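Long-range contacts in AlkZ (Streptomyces sahachiroi, PDB 5UUJ), which belongs to the AlkZ-like DNA glycosylase family of the helix-turn-helix clan, an alpha-beta protein richer in helix than in strand: residues A[71-76]-A[83-88]; A[122-127]-A[167-172]; A[137-142]-A[157-162]; A[174-179]-A[186-191]. All blocks are in the same frame, centred on the assembly; numbering follows the deposited sequence.

Contact 1 of 4, residues A[71-76]-A[83-88]; sequences LSLMKT and LHLLRP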
loop_
_atom_site.group_PDB
_atom_site.type_symbol
_atom_site.label_atom_id
_atom_site.label_comp_id
_atom_site.label_asym_id
_atom_site.label_seq_id
_atom_site.Cartn_x
_atom_site.Cartn_y
_atom_site.Cartn_z
ATOM N N LEU A 71 3.165 -17.390 7.453
ATOM C CA LEU A 71 3.571 -17.182 6.065
ATOM C C LEU A 71 2.396 -17.051 5.098
ATOM O O LEU A 71 2.507 -17.420 3.928
ATOM C CB LEU A 71 4.488 -18.322 5.607
ATOM C CG LEU A 71 5.714 -18.579 6.490
ATOM C CD1 LEU A 71 6.462 -19.818 6.020
ATOM C CD2 LEU A 71 6.642 -17.370 6.512
ATOM N N SER A 72 1.276 -16.520 5.583
ATOM C CA SER A 72 0.159 -16.186 4.703
ATOM C C SER A 72 0.265 -14.724 4.257
ATOM O O SER A 72 -0.521 -14.263 3.432
ATOM C CB SER A 72 -1.188 -16.455 5.391
ATOM O OG SER A 72 -1.295 -15.778 6.628
ATOM N N LEU A 73 1.247 -14.008 4.804
ATOM C CA LEU A 73 1.557 -12.647 4.373
ATOM C C LEU A 73 3.058 -12.498 4.167
ATOM O O LEU A 73 3.848 -13.124 4.871
ATOM C CB LEU A 73 1.069 -11.621 5.399
ATOM C CG LEU A 73 -0.434 -11.349 5.452
ATOM C CD1 LEU A 73 -0.743 -10.367 6.567
ATOM C CD2 LEU A 73 -0.942 -10.818 4.127
HETATM N N MSE A 74 3.441 -11.671 3.198
HETATM C CA MSE A 74 4.849 -11.382 2.949
HETATM C C MSE A 74 5.109 -9.888 3.082
HETATM O O MSE A 74 4.196 -9.071 2.952
HETATM C CB MSE A 74 5.273 -11.876 1.560
HETATM C CG MSE A 74 5.058 -10.889 0.423
HETATM SE SE MSE A 74 5.502 -11.641 -1.329
HETATM C CE MSE A 74 7.447 -11.688 -1.192
ATOM N N LYS A 75 6.358 -9.543 3.368
ATOM C CA LYS A 75 6.790 -8.153 3.396
ATOM C C LYS A 75 7.868 -7.953 2.344
ATOM O O LYS A 75 8.890 -8.640 2.347
ATOM C CB LYS A 75 7.313 -7.764 4.781
ATOM C CG LYS A 75 6.271 -7.846 5.882
ATOM C CD LYS A 75 6.887 -7.658 7.262
ATOM C CE LYS A 75 7.473 -6.268 7.429
ATOM N NZ LYS A 75 7.939 -6.028 8.825
ATOM N N THR A 76 7.628 -7.015 1.436
ATOM C CA THR A 76 8.593 -6.706 0.395
ATOM C C THR A 76 8.301 -5.334 -0.198
ATOM O O THR A 76 7.293 -4.703 0.127
ATOM C CB THR A 76 8.581 -7.778 -0.720
ATOM O OG1 THR A 76 9.716 -7.600 -1.575
ATOM C CG2 THR A 76 7.295 -7.709 -1.546
ATOM N N LEU A 83 7.928 -0.355 1.154
ATOM C CA LEU A 83 7.671 -1.639 1.791
ATOM C C LEU A 83 6.178 -1.876 1.986
ATOM O O LEU A 83 5.491 -1.060 2.599
ATOM C CB LEU A 83 8.392 -1.702 3.137
ATOM C CG LEU A 83 8.366 -3.045 3.865
ATOM C CD1 LEU A 83 9.131 -4.091 3.072
ATOM C CD2 LEU A 83 8.942 -2.893 5.265
ATOM N N HIS A 84 5.692 -2.999 1.460
ATOM C CA HIS A 84 4.280 -3.365 1.532
ATOM C C HIS A 84 4.079 -4.747 2.134
ATOM O O HIS A 84 4.904 -5.641 1.945
ATOM C CB HIS A 84 3.645 -3.365 0.138
ATOM C CG HIS A 84 3.157 -2.027 -0.325
ATOM N ND1 HIS A 84 3.979 -1.100 -0.923
ATOM C CD2 HIS A 84 1.916 -1.482 -0.316
ATOM C CE1 HIS A 84 3.270 -0.028 -1.245
ATOM N NE2 HIS A 84 2.018 -0.239 -0.886
ATOM N N LEU A 85 2.970 -4.918 2.847
ATOM C CA LEU A 85 2.424 -6.244 3.100
ATOM C C LEU A 85 1.681 -6.687 1.847
ATOM O O LEU A 85 0.967 -5.892 1.238
ATOM C CB LEU A 85 1.478 -6.244 4.305
ATOM C CG LEU A 85 2.096 -6.271 5.705
ATOM C CD1 LEU A 85 1.057 -5.899 6.744
ATOM C CD2 LEU A 85 2.677 -7.644 6.016
ATOM N N LEU A 86 1.867 -7.944 1.452
ATOM C CA LEU A 86 1.138 -8.526 0.328
ATOM C C LEU A 86 0.820 -9.990 0.599
ATOM O O LEU A 86 1.519 -10.651 1.368
ATOM C CB LEU A 86 1.948 -8.414 -0.968
ATOM C CG LEU A 86 2.250 -7.011 -1.498
ATOM C CD1 LEU A 86 3.312 -7.081 -2.580
ATOM C CD2 LEU A 86 0.995 -6.355 -2.036
ATOM N N ARG A 87 -0.237 -10.492 -0.030
ATOM C CA ARG A 87 -0.487 -11.927 -0.051
ATOM C C ARG A 87 0.498 -12.547 -1.034
ATOM O O ARG A 87 0.556 -12.115 -2.184
ATOM C CB ARG A 87 -1.924 -12.247 -0.466
ATOM C CG ARG A 87 -2.982 -11.843 0.545
ATOM C CD ARG A 87 -4.322 -12.484 0.219
ATOM N NE ARG A 87 -4.291 -13.935 0.412
ATOM C CZ ARG A 87 -4.940 -14.818 -0.344
ATOM N NH1 ARG A 87 -5.684 -14.420 -1.371
ATOM N NH2 ARG A 87 -4.841 -16.113 -0.078
ATOM N N PRO A 88 1.285 -13.547 -0.589
ATOM C CA PRO A 88 2.305 -14.117 -1.478
ATOM C C PRO A 88 1.741 -14.611 -2.810
ATOM O O PRO A 88 2.393 -14.437 -3.839
ATOM C CB PRO A 88 2.873 -15.286 -0.662
ATOM C CG PRO A 88 2.593 -14.941 0.747
ATOM C CD PRO A 88 1.305 -14.180 0.742
HETATM O O HOH W 1 -2.565 -15.263 2.075
#

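Contact 2 of 4, residues A[122-127]-A[167-172]; sequences ELTEEV and KPLAWR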
loop_
_atom_site.group_PDB
_atom_site.type_symbol
_atom_site.label_atom_id
_atom_site.label_comp_id
_atom_site.label_asym_id
_atom_site.label_seq_id
_atom_site.Cartn_x
_atom_site.Cartn_y
_atom_site.Cartn_z
ATOM N N GLU A 122 23.348 -9.186 -12.529
ATOM C CA GLU A 122 24.248 -10.113 -11.854
ATOM C C GLU A 122 23.822 -10.314 -10.406
ATOM O O GLU A 122 23.800 -11.440 -9.904
ATOM C CB GLU A 122 25.688 -9.608 -11.913
ATOM C CG GLU A 122 26.287 -9.603 -13.308
ATOM C CD GLU A 122 27.627 -8.894 -13.363
ATOM O OE1 GLU A 122 28.108 -8.436 -12.306
ATOM O OE2 GLU A 122 28.202 -8.792 -14.465
ATOM N N LEU A 123 23.476 -9.216 -9.741
ATOM C CA LEU A 123 23.029 -9.268 -8.355
ATOM C C LEU A 123 21.729 -10.042 -8.216
ATOM O O LEU A 123 21.547 -10.785 -7.255
ATOM C CB LEU A 123 22.848 -7.860 -7.799
ATOM C CG LEU A 123 24.140 -7.098 -7.529
ATOM C CD1 LEU A 123 23.830 -5.623 -7.366
ATOM C CD2 LEU A 123 24.845 -7.650 -6.295
ATOM N N THR A 124 20.826 -9.852 -9.174
ATOM C CA THR A 124 19.549 -10.553 -9.174
ATOM C C THR A 124 19.788 -12.060 -9.146
ATOM O O THR A 124 19.217 -12.776 -8.323
ATOM C CB THR A 124 18.702 -10.181 -10.409
ATOM O OG1 THR A 124 18.387 -8.784 -10.372
ATOM C CG2 THR A 124 17.407 -10.983 -10.451
ATOM N N GLU A 125 20.649 -12.522 -10.046
ATOM C CA GLU A 125 20.981 -13.935 -10.165
ATOM C C GLU A 125 21.636 -14.471 -8.900
ATOM O O GLU A 125 21.256 -15.522 -8.388
ATOM C CB GLU A 125 21.917 -14.163 -11.358
ATOM C CG GLU A 125 21.314 -13.775 -12.701
ATOM C CD GLU A 125 22.351 -13.633 -13.809
ATOM O OE1 GLU A 125 23.559 -13.838 -13.550
ATOM O OE2 GLU A 125 21.953 -13.311 -14.947
ATOM N N GLU A 126 22.621 -13.740 -8.392
ATOM C CA GLU A 126 23.429 -14.236 -7.289
ATOM C C GLU A 126 22.660 -14.211 -5.969
ATOM O O GLU A 126 22.781 -15.128 -5.160
ATOM C CB GLU A 126 24.717 -13.421 -7.168
ATOM C CG GLU A 126 25.857 -14.178 -6.519
ATOM C CD GLU A 126 26.301 -15.385 -7.328
ATOM O OE1 GLU A 126 26.961 -16.271 -6.750
ATOM O OE2 GLU A 126 25.997 -15.448 -8.539
ATOM N N VAL A 127 21.867 -13.165 -5.758
ATOM C CA VAL A 127 21.064 -13.057 -4.544
ATOM C C VAL A 127 20.041 -14.192 -4.504
ATOM O O VAL A 127 19.803 -14.783 -3.452
ATOM C CB VAL A 127 20.356 -11.683 -4.451
ATOM C CG1 VAL A 127 19.220 -11.699 -3.425
ATOM C CG2 VAL A 127 21.367 -10.603 -4.101
ATOM N N LYS A 167 15.663 -2.864 -4.380
ATOM C CA LYS A 167 14.300 -2.721 -4.884
ATOM C C LYS A 167 14.071 -3.416 -6.233
ATOM O O LYS A 167 13.058 -4.097 -6.403
ATOM C CB LYS A 167 13.931 -1.237 -4.964
ATOM C CG LYS A 167 13.904 -0.585 -3.591
ATOM C CD LYS A 167 13.236 0.776 -3.586
ATOM C CE LYS A 167 13.252 1.361 -2.180
ATOM N NZ LYS A 167 12.510 2.638 -2.083
ATOM N N PRO A 168 14.999 -3.259 -7.194
ATOM C CA PRO A 168 14.857 -4.055 -8.420
ATOM C C PRO A 168 14.803 -5.556 -8.142
ATOM O O PRO A 168 14.076 -6.289 -8.816
ATOM C CB PRO A 168 16.112 -3.699 -9.220
ATOM C CG PRO A 168 16.494 -2.350 -8.744
ATOM C CD PRO A 168 16.077 -2.262 -7.305
ATOM N N LEU A 169 15.567 -6.000 -7.150
ATOM C CA LEU A 169 15.591 -7.409 -6.776
ATOM C C LEU A 169 14.251 -7.824 -6.180
ATOM O O LEU A 169 13.746 -8.909 -6.468
ATOM C CB LEU A 169 16.723 -7.686 -5.783
ATOM C CG LEU A 169 18.094 -8.046 -6.363
ATOM C CD1 LEU A 169 18.533 -7.059 -7.423
ATOM C CD2 LEU A 169 19.131 -8.112 -5.251
ATOM N N ALA A 170 13.678 -6.956 -5.351
ATOM C CA ALA A 170 12.364 -7.218 -4.778
ATOM C C ALA A 170 11.338 -7.318 -5.898
ATOM O O ALA A 170 10.538 -8.247 -5.936
ATOM C CB ALA A 170 11.977 -6.127 -3.789
ATOM N N TRP A 171 11.389 -6.366 -6.824
ATOM C CA TRP A 171 10.450 -6.318 -7.938
ATOM C C TRP A 171 10.578 -7.532 -8.852
ATOM O O TRP A 171 9.599 -7.953 -9.464
ATOM C CB TRP A 171 10.655 -5.039 -8.749
ATOM C CG TRP A 171 10.293 -3.789 -8.011
ATOM C CD1 TRP A 171 9.569 -3.693 -6.855
ATOM C CD2 TRP A 171 10.643 -2.451 -8.376
ATOM N NE1 TRP A 171 9.442 -2.378 -6.485
ATOM C CE2 TRP A 171 10.094 -1.595 -7.401
ATOM C CE3 TRP A 171 11.361 -1.894 -9.436
ATOM C CZ2 TRP A 171 10.246 -0.211 -7.455
ATOM C CZ3 TRP A 171 11.510 -0.521 -9.487
ATOM C CH2 TRP A 171 10.956 0.304 -8.504
ATOM N N ARG A 172 11.782 -8.089 -8.946
ATOM C CA ARG A 172 12.008 -9.273 -9.772
ATOM C C ARG A 172 11.674 -10.554 -9.007
ATOM O O ARG A 172 11.669 -11.641 -9.580
ATOM C CB ARG A 172 13.450 -9.309 -10.278
ATOM C CG ARG A 172 13.630 -8.556 -11.585
ATOM C CD ARG A 172 15.071 -8.159 -11.832
ATOM N NE ARG A 172 15.251 -7.623 -13.176
ATOM C CZ ARG A 172 16.430 -7.357 -13.728
ATOM N NH1 ARG A 172 17.555 -7.573 -13.056
ATOM N NH2 ARG A 172 16.484 -6.877 -14.960
#

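Contact 3 of 4, residues A[137-142]-A[157-162]; sequences TRDELV and RLRSGW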
loop_
_atom_site.group_PDB
_atom_site.type_symbol
_atom_site.label_atom_id
_atom_site.label_comp_id
_atom_site.label_asym_id
_atom_site.label_seq_id
_atom_site.Cartn_x
_atom_site.Cartn_y
_atom_site.Cartn_z
ATOM N N THR A 137 20.663 -11.618 7.359
ATOM C CA THR A 137 20.562 -10.184 7.594
ATOM C C THR A 137 21.141 -9.447 6.390
ATOM O O THR A 137 21.714 -10.070 5.495
ATOM C CB THR A 137 21.312 -9.754 8.870
ATOM O OG1 THR A 137 22.716 -9.985 8.703
ATOM C CG2 THR A 137 20.816 -10.531 10.078
ATOM N N ARG A 138 20.988 -8.128 6.363
ATOM C CA ARG A 138 21.573 -7.322 5.297
ATOM C C ARG A 138 23.084 -7.516 5.254
ATOM O O ARG A 138 23.652 -7.803 4.202
ATOM C CB ARG A 138 21.239 -5.844 5.493
ATOM C CG ARG A 138 21.966 -4.904 4.537
ATOM C CD ARG A 138 21.623 -3.451 4.826
ATOM N NE ARG A 138 21.931 -3.088 6.210
ATOM C CZ ARG A 138 23.088 -2.579 6.626
ATOM N NH1 ARG A 138 24.077 -2.348 5.770
ATOM N NH2 ARG A 138 23.257 -2.293 7.910
ATOM N N ASP A 139 23.726 -7.361 6.407
ATOM C CA ASP A 139 25.176 -7.467 6.497
ATOM C C ASP A 139 25.666 -8.854 6.099
ATOM O O ASP A 139 26.688 -8.988 5.428
ATOM C CB ASP A 139 25.646 -7.134 7.913
ATOM C CG ASP A 139 25.438 -5.673 8.269
ATOM O OD1 ASP A 139 25.604 -4.811 7.377
ATOM O OD2 ASP A 139 25.113 -5.388 9.441
ATOM N N GLU A 140 24.936 -9.884 6.513
ATOM C CA GLU A 140 25.297 -11.252 6.164
ATOM C C GLU A 140 25.193 -11.476 4.657
ATOM O O GLU A 140 26.053 -12.127 4.063
ATOM C CB GLU A 140 24.408 -12.248 6.911
ATOM C CG GLU A 140 24.768 -12.403 8.379
ATOM C CD GLU A 140 23.848 -13.362 9.114
ATOM O OE1 GLU A 140 22.741 -13.640 8.608
ATOM O OE2 GLU A 140 24.237 -13.842 10.200
ATOM N N LEU A 141 24.145 -10.931 4.043
ATOM C CA LEU A 141 23.942 -11.079 2.605
ATOM C C LEU A 141 24.999 -10.309 1.812
ATOM O O LEU A 141 25.537 -10.812 0.822
ATOM C CB LEU A 141 22.540 -10.608 2.209
ATOM C CG LEU A 141 22.225 -10.592 0.709
ATOM C CD1 LEU A 141 22.432 -11.964 0.078
ATOM C CD2 LEU A 141 20.807 -10.104 0.465
ATOM N N VAL A 142 25.294 -9.088 2.247
ATOM C CA VAL A 142 26.284 -8.259 1.572
ATOM C C VAL A 142 27.662 -8.902 1.686
ATOM O O VAL A 142 28.458 -8.839 0.752
ATOM C CB VAL A 142 26.315 -6.827 2.156
ATOM C CG1 VAL A 142 27.531 -6.048 1.649
ATOM C CG2 VAL A 142 25.039 -6.086 1.799
ATOM N N ARG A 157 29.422 0.669 -1.790
ATOM C CA ARG A 157 28.180 1.034 -2.463
ATOM C C ARG A 157 26.999 0.222 -1.935
ATOM O O ARG A 157 25.907 0.754 -1.739
ATOM C CB ARG A 157 28.304 0.830 -3.977
ATOM C CG ARG A 157 29.248 1.794 -4.686
ATOM C CD ARG A 157 28.695 3.209 -4.715
ATOM N NE ARG A 157 29.355 4.028 -5.730
ATOM C CZ ARG A 157 29.065 5.303 -5.973
ATOM N NH1 ARG A 157 28.122 5.921 -5.272
ATOM N NH2 ARG A 157 29.718 5.964 -6.919
ATOM N N LEU A 158 27.225 -1.069 -1.701
ATOM C CA LEU A 158 26.145 -1.978 -1.330
ATOM C C LEU A 158 25.638 -1.751 0.091
ATOM O O LEU A 158 24.437 -1.817 0.335
ATOM C CB LEU A 158 26.597 -3.433 -1.486
ATOM C CG LEU A 158 26.706 -3.950 -2.924
ATOM C CD1 LEU A 158 27.331 -5.335 -2.946
ATOM C CD2 LEU A 158 25.341 -3.976 -3.607
ATOM N N ARG A 159 26.543 -1.485 1.028
ATOM C CA ARG A 159 26.145 -1.315 2.423
ATOM C C ARG A 159 25.393 -0.005 2.641
ATOM O O ARG A 159 24.323 0.010 3.250
ATOM C CB ARG A 159 27.364 -1.370 3.347
ATOM C CG ARG A 159 28.026 -2.737 3.416
ATOM C CD ARG A 159 28.860 -2.903 4.678
ATOM N NE ARG A 159 29.813 -4.006 4.563
ATOM C CZ ARG A 159 29.509 -5.288 4.743
ATOM N NH1 ARG A 159 28.268 -5.650 5.046
ATOM N NH2 ARG A 159 30.450 -6.213 4.613
ATOM N N SER A 160 25.952 1.089 2.133
ATOM C CA SER A 160 25.392 2.416 2.376
ATOM C C SER A 160 24.084 2.643 1.617
ATOM O O SER A 160 23.206 3.362 2.094
ATOM C CB SER A 160 26.408 3.496 1.994
ATOM O OG SER A 160 26.714 3.445 0.613
ATOM N N GLY A 161 23.958 2.027 0.442
ATOM C CA GLY A 161 22.794 2.217 -0.410
ATOM C C GLY A 161 22.014 0.941 -0.681
ATOM O O GLY A 161 21.420 0.789 -1.749
ATOM N N TRP A 162 22.005 0.025 0.284
ATOM C CA TRP A 162 21.290 -1.238 0.123
ATOM C C TRP A 162 19.798 -1.009 -0.108
ATOM O O TRP A 162 19.167 -1.713 -0.897
ATOM C CB TRP A 162 21.482 -2.137 1.347
ATOM C CG TRP A 162 20.825 -3.469 1.185
ATOM C CD1 TRP A 162 19.866 -4.015 1.986
ATOM C CD2 TRP A 162 21.063 -4.419 0.139
ATOM N NE1 TRP A 162 19.499 -5.252 1.510
ATOM C CE2 TRP A 162 20.218 -5.522 0.375
ATOM C CE3 TRP A 162 21.912 -4.445 -0.974
ATOM C CZ2 TRP A 162 20.198 -6.640 -0.459
ATOM C CZ3 TRP A 162 21.891 -5.556 -1.800
ATOM C CH2 TRP A 162 21.040 -6.638 -1.539
#

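Contact 4 of 4, residues A[174-179]-A[186-191]; sequences VLCHGP and TFTLPA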
loop_
_atom_site.group_PDB
_atom_site.type_symbol
_atom_site.label_atom_id
_atom_site.label_comp_id
_atom_site.label_asym_id
_atom_site.label_seq_id
_atom_site.Cartn_x
_atom_site.Cartn_y
_atom_site.Cartn_z
ATOM N N VAL A 174 13.240 -11.950 -6.249
ATOM C CA VAL A 174 14.344 -12.771 -5.756
ATOM C C VAL A 174 14.672 -12.475 -4.296
ATOM O O VAL A 174 15.562 -13.100 -3.724
ATOM C CB VAL A 174 15.626 -12.588 -6.608
ATOM C CG1 VAL A 174 15.367 -12.996 -8.050
ATOM C CG2 VAL A 174 16.144 -11.156 -6.540
ATOM N N LEU A 175 13.962 -11.530 -3.686
ATOM C CA LEU A 175 14.127 -11.294 -2.256
ATOM C C LEU A 175 12.884 -10.699 -1.617
ATOM O O LEU A 175 12.093 -10.008 -2.260
ATOM C CB LEU A 175 15.345 -10.391 -1.978
ATOM C CG LEU A 175 15.373 -8.884 -2.275
ATOM C CD1 LEU A 175 14.598 -8.049 -1.274
ATOM C CD2 LEU A 175 16.819 -8.419 -2.276
ATOM N N CYS A 176 12.725 -11.004 -0.336
ATOM C CA CYS A 176 11.667 -10.449 0.492
ATOM C C CYS A 176 12.124 -10.595 1.932
ATOM O O CYS A 176 13.177 -11.173 2.182
ATOM C CB CYS A 176 10.339 -11.171 0.260
ATOM S SG CYS A 176 10.381 -12.938 0.670
ATOM N N HIS A 177 11.347 -10.079 2.877
ATOM C CA HIS A 177 11.678 -10.255 4.285
ATOM C C HIS A 177 11.538 -11.713 4.701
ATOM O O HIS A 177 10.597 -12.397 4.300
ATOM C CB HIS A 177 10.780 -9.398 5.177
ATOM C CG HIS A 177 11.180 -7.957 5.248
ATOM N ND1 HIS A 177 11.048 -7.209 6.393
ATOM C CD2 HIS A 177 11.700 -7.130 4.312
ATOM C CE1 HIS A 177 11.472 -5.978 6.167
ATOM N NE2 HIS A 177 11.873 -5.905 4.909
ATOM N N GLY A 178 12.481 -12.181 5.507
ATOM C CA GLY A 178 12.317 -13.433 6.219
ATOM C C GLY A 178 11.779 -13.108 7.597
ATOM O O GLY A 178 11.442 -11.956 7.874
ATOM N N PRO A 179 11.691 -14.118 8.472
ATOM C CA PRO A 179 11.316 -13.837 9.859
ATOM C C PRO A 179 12.374 -12.968 10.523
ATOM O O PRO A 179 13.560 -13.171 10.266
ATOM C CB PRO A 179 11.252 -15.228 10.506
ATOM C CG PRO A 179 11.207 -16.201 9.355
ATOM C CD PRO A 179 11.957 -15.547 8.248
ATOM N N THR A 186 15.679 -9.675 8.247
ATOM C CA THR A 186 16.334 -10.694 7.434
ATOM C C THR A 186 15.747 -10.718 6.032
ATOM O O THR A 186 14.641 -10.225 5.806
ATOM C CB THR A 186 16.188 -12.098 8.042
ATOM O OG1 THR A 186 14.809 -12.487 8.026
ATOM C CG2 THR A 186 16.717 -12.132 9.467
ATOM N N PHE A 187 16.493 -11.306 5.102
ATOM C CA PHE A 187 16.055 -11.450 3.719
ATOM C C PHE A 187 16.056 -12.920 3.320
ATOM O O PHE A 187 16.852 -13.706 3.833
ATOM C CB PHE A 187 16.961 -10.659 2.774
ATOM C CG PHE A 187 16.944 -9.178 3.009
ATOM C CD1 PHE A 187 15.979 -8.382 2.418
ATOM C CD2 PHE A 187 17.895 -8.579 3.817
ATOM C CE1 PHE A 187 15.961 -7.019 2.629
ATOM C CE2 PHE A 187 17.880 -7.215 4.032
ATOM C CZ PHE A 187 16.909 -6.435 3.435
ATOM N N THR A 188 15.166 -13.289 2.403
ATOM C CA THR A 188 15.152 -14.645 1.872
ATOM C C THR A 188 14.475 -14.687 0.500
ATOM O O THR A 188 13.922 -13.688 0.038
ATOM C CB THR A 188 14.444 -15.623 2.843
ATOM O OG1 THR A 188 14.772 -16.971 2.490
ATOM C CG2 THR A 188 12.928 -15.434 2.825
ATOM N N LEU A 189 14.545 -15.845 -0.150
ATOM C CA LEU A 189 13.943 -16.041 -1.466
ATOM C C LEU A 189 12.447 -16.346 -1.331
ATOM O O LEU A 189 12.075 -17.288 -0.625
ATOM C CB LEU A 189 14.648 -17.181 -2.204
ATOM C CG LEU A 189 14.235 -17.423 -3.656
ATOM C CD1 LEU A 189 14.769 -16.315 -4.555
ATOM C CD2 LEU A 189 14.724 -18.780 -4.124
ATOM N N PRO A 190 11.586 -15.551 -1.995
ATOM C CA PRO A 190 10.137 -15.794 -1.940
ATOM C C PRO A 190 9.743 -17.226 -2.315
ATOM O O PRO A 190 8.870 -17.817 -1.674
ATOM C CB PRO A 190 9.582 -14.792 -2.957
ATOM C CG PRO A 190 10.565 -13.673 -2.942
ATOM C CD PRO A 190 11.902 -14.310 -2.729
ATOM N N ALA A 191 10.394 -17.777 -3.333
ATOM C CA ALA A 191 10.078 -19.123 -3.803
ATOM C C ALA A 191 10.294 -20.177 -2.715
ATOM O O ALA A 191 9.468 -21.068 -2.544
ATOM C CB ALA A 191 10.911 -19.457 -5.030
HETATM O O HOH W 2 12.678 -9.647 8.618
#

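Contact 1 of 4, residues A[71-76]-A[83-88]
Met74 faces Leu86 and Thr76 faces His84 as hydrogen-bonded pairs of an antiparallel hairpin, with Lys75 and Leu85 the non-hydrogen-bonded pair between them and the strand axes 4.8 Å apart. The rungs are nearly straight: Met74 N gives to Leu86 O at 2.8 Å with an N-H...O angle of 171°, and His84 N to Thr76 O at 2.7 Å. On the face that bears Met74 and Leu86, chi1 of the selenomethionine Met74 (88°) sets CG between the backbone N and the carbonyl carbon; farther along, SE passes 4.0 Å from Pro88 CA. Beside it, Thr76 CG2 meets Leu86 CD1 at 4.2 Å. Phe194 of helix 190-194 touches Met74 and Pro88 here. On the reverse face Lys75 and Leu85 lie alongside each other, Lys75 CG 3.6 Å from Leu85 CD2; Leu85 also packs on Val64 and Val68 of helix 62-69, and the lysine makes a cation-pi contact with Trp45. Where the ladder stops, a water takes over: it donates to Ser72 O and accepts from Arg87 NE at 2.7 Å, at the guanidinium edge and in its plane, while Arg87 NH1 pairs with Glu90. The hairpin, with strand 40-41 beside it, resembles a winged-helix wing; its chemistry implies a largely buried backbone ladder flanked by mainly apolar chains, with a water-bridged, charged end beyond Leu86 and the lysine charge held at Trp45.

Contact 2 of 4, residues A[122-127]-A[167-172]
Leu169 pushes its two methyl branches against Thr124 and Val127, where segments 122-127 and 167-172 of helices 117-130 and 162-172 cross at -61°, their axes 9.8 Å apart. The crossing is a helix-helix packing in a probable winged-helix region, in keeping with the helix-turn-helix clan. The tight part belongs to Leu169: CD2 lies 3.5 Å from Val127 CG2, CD1 sits 3.4 Å from Thr124 OG1, and Leu123 CB borders the same branch at 4.4 Å. The Leu169 and Thr124 chains slide past each other in opposite directions, so the leucine reaches in beside the opposing helix. Val174, just after helix 162-172, also touches Leu169. One turn on from Leu169 the contact becomes looser and polar, with both Thr124 and Arg172 partly exposed. Arg172, extended from CG to NE, crosses the threonine at about a right angle and offers the edge of its guanidinium: NH1 donates to Thr124 OG1 at 3.1 Å, with the hydroxyl only 4° out of the guanidinium plane but the N-H...O angle bent to 153°. The same NH1 forms a salt bridge with Asp121, and the threonine hydroxyl bonds back to Val120 O, so helix 117-130 holds both partners of this link. Thr124 OG1, anti to its own carbonyl carbon, thus faces the guanidinium, while Thr124 CG2 rests 3.9 Å from Arg172 CD.

Contact 3 of 4, residues A[137-142]-A[157-162]
Arg138 lays its aliphatic chain against Trp162, with CG and CD each 3.4 Å from Trp162 CD1 and the two side chains running past each other in opposite directions. Leu141 crosses the indole at about a right angle, its CD2 3.6 Å from Trp162 CZ2. Val142 packs on the arginine and leucine of the other helix: its CG1 lies over one face of the Arg159 guanidinium, off centre, 3.5 Å from NH1, and also reaches Leu158 CB at 4.2 Å. On the outer side Asp139 stands between the two arginines. Its OD1 lies over a face of the Arg138 guanidinium, 3.3 Å from NH1, an attraction of charge with no N-H aimed at it, and makes a long salt bridge of 3.6 Å to Arg159 NH1. This shared carboxylate probably eases the repulsion of the two like charges. Arg159 NH2 is tied back to Glu155 of its own helix, which helps fix the guanidinium. Further out, Thr137 and Glu140 form a capping box that starts helix 138-146: Glu140 N gives to Thr137 OG1 at 3.1 Å, and Thr137 N to Glu140 OE1. On the other segment, Gly161 leaves helical geometry and takes the N-cap position of the next helix, which opens with Trp162. Helix 138-146 packed on the start of helix 162-172, with helix 155-160 leading into it, is consistent with a helix-turn-helix in a probable winged-helix fold.

Contact 4 of 4, residues A[174-179]-A[186-191]
Leu175 and Phe187 lie side by side and point the same way, CD1 of the leucine 4.0 Å from CD1 of the phenylalanine. Trp77 touches both, and Trp162 meets the Phe187 ring. A second apolar patch forms on the other face, where Cys176 SG rests 3.7 Å from Pro190 CG, the sulfur held between its backbone N and carbonyl carbon (chi1 61°). Leu189 turns back to bring its CD1 within 3.4 Å of Val174 O. Between these patches runs a short antiparallel hairpin, strands 176-177 and 186-188, which together with strand 136-137 makes a three-stranded sheet, in an order consistent with the sheet of a winged-helix fold. Cys176 and Thr188 are its hydrogen-bonded pair, Thr188 N giving to Cys176 O at 2.9 Å; the hydroxyl of Thr188 bonds to Val134 O, and its CG2 packs on Gly178 CA. His177 and Phe187 form the non-hydrogen-bonded pair, their side chains diverging and their rings oblique at 73°. Toward the turn the regular pattern lapses. Gly178 N reaches Thr186 O at 2.9 Å from well above the carbonyl plane, 62° out of it. Thr186 OG1, also placed between N and the carbonyl carbon, donates to Pro179 O at 2.7 Å, again from above the plane. Beside this bond a water accepts from Thr186 N at 3.0 Å and lies 2.7 Å from Gly178 O.

How the contacts relate
Contacts 1 and 4 are hairpins resting on backbone ladders, whereas contacts 2 and 3 are helix packings made mainly by side chains. Contact 1 lies deepest, about 11 Å from the chain centre to its own; contacts 4 and 2 are also buried, at about 19 and 21 Å, while contact 3, about 25 Å out, is partly exposed and carries the charge network. The two hairpins meet edge on, Lys75 O 2.9 Å from His177 N in a probable hydrogen bond, so strands 74-77 and 176-177 couple two small sheets. Contacts 2, 3 and 4 share one probable winged-helix region: helix 162-172 serves contacts 2 and 3, through Leu169 and Trp162, and both residues also pack against contact 4.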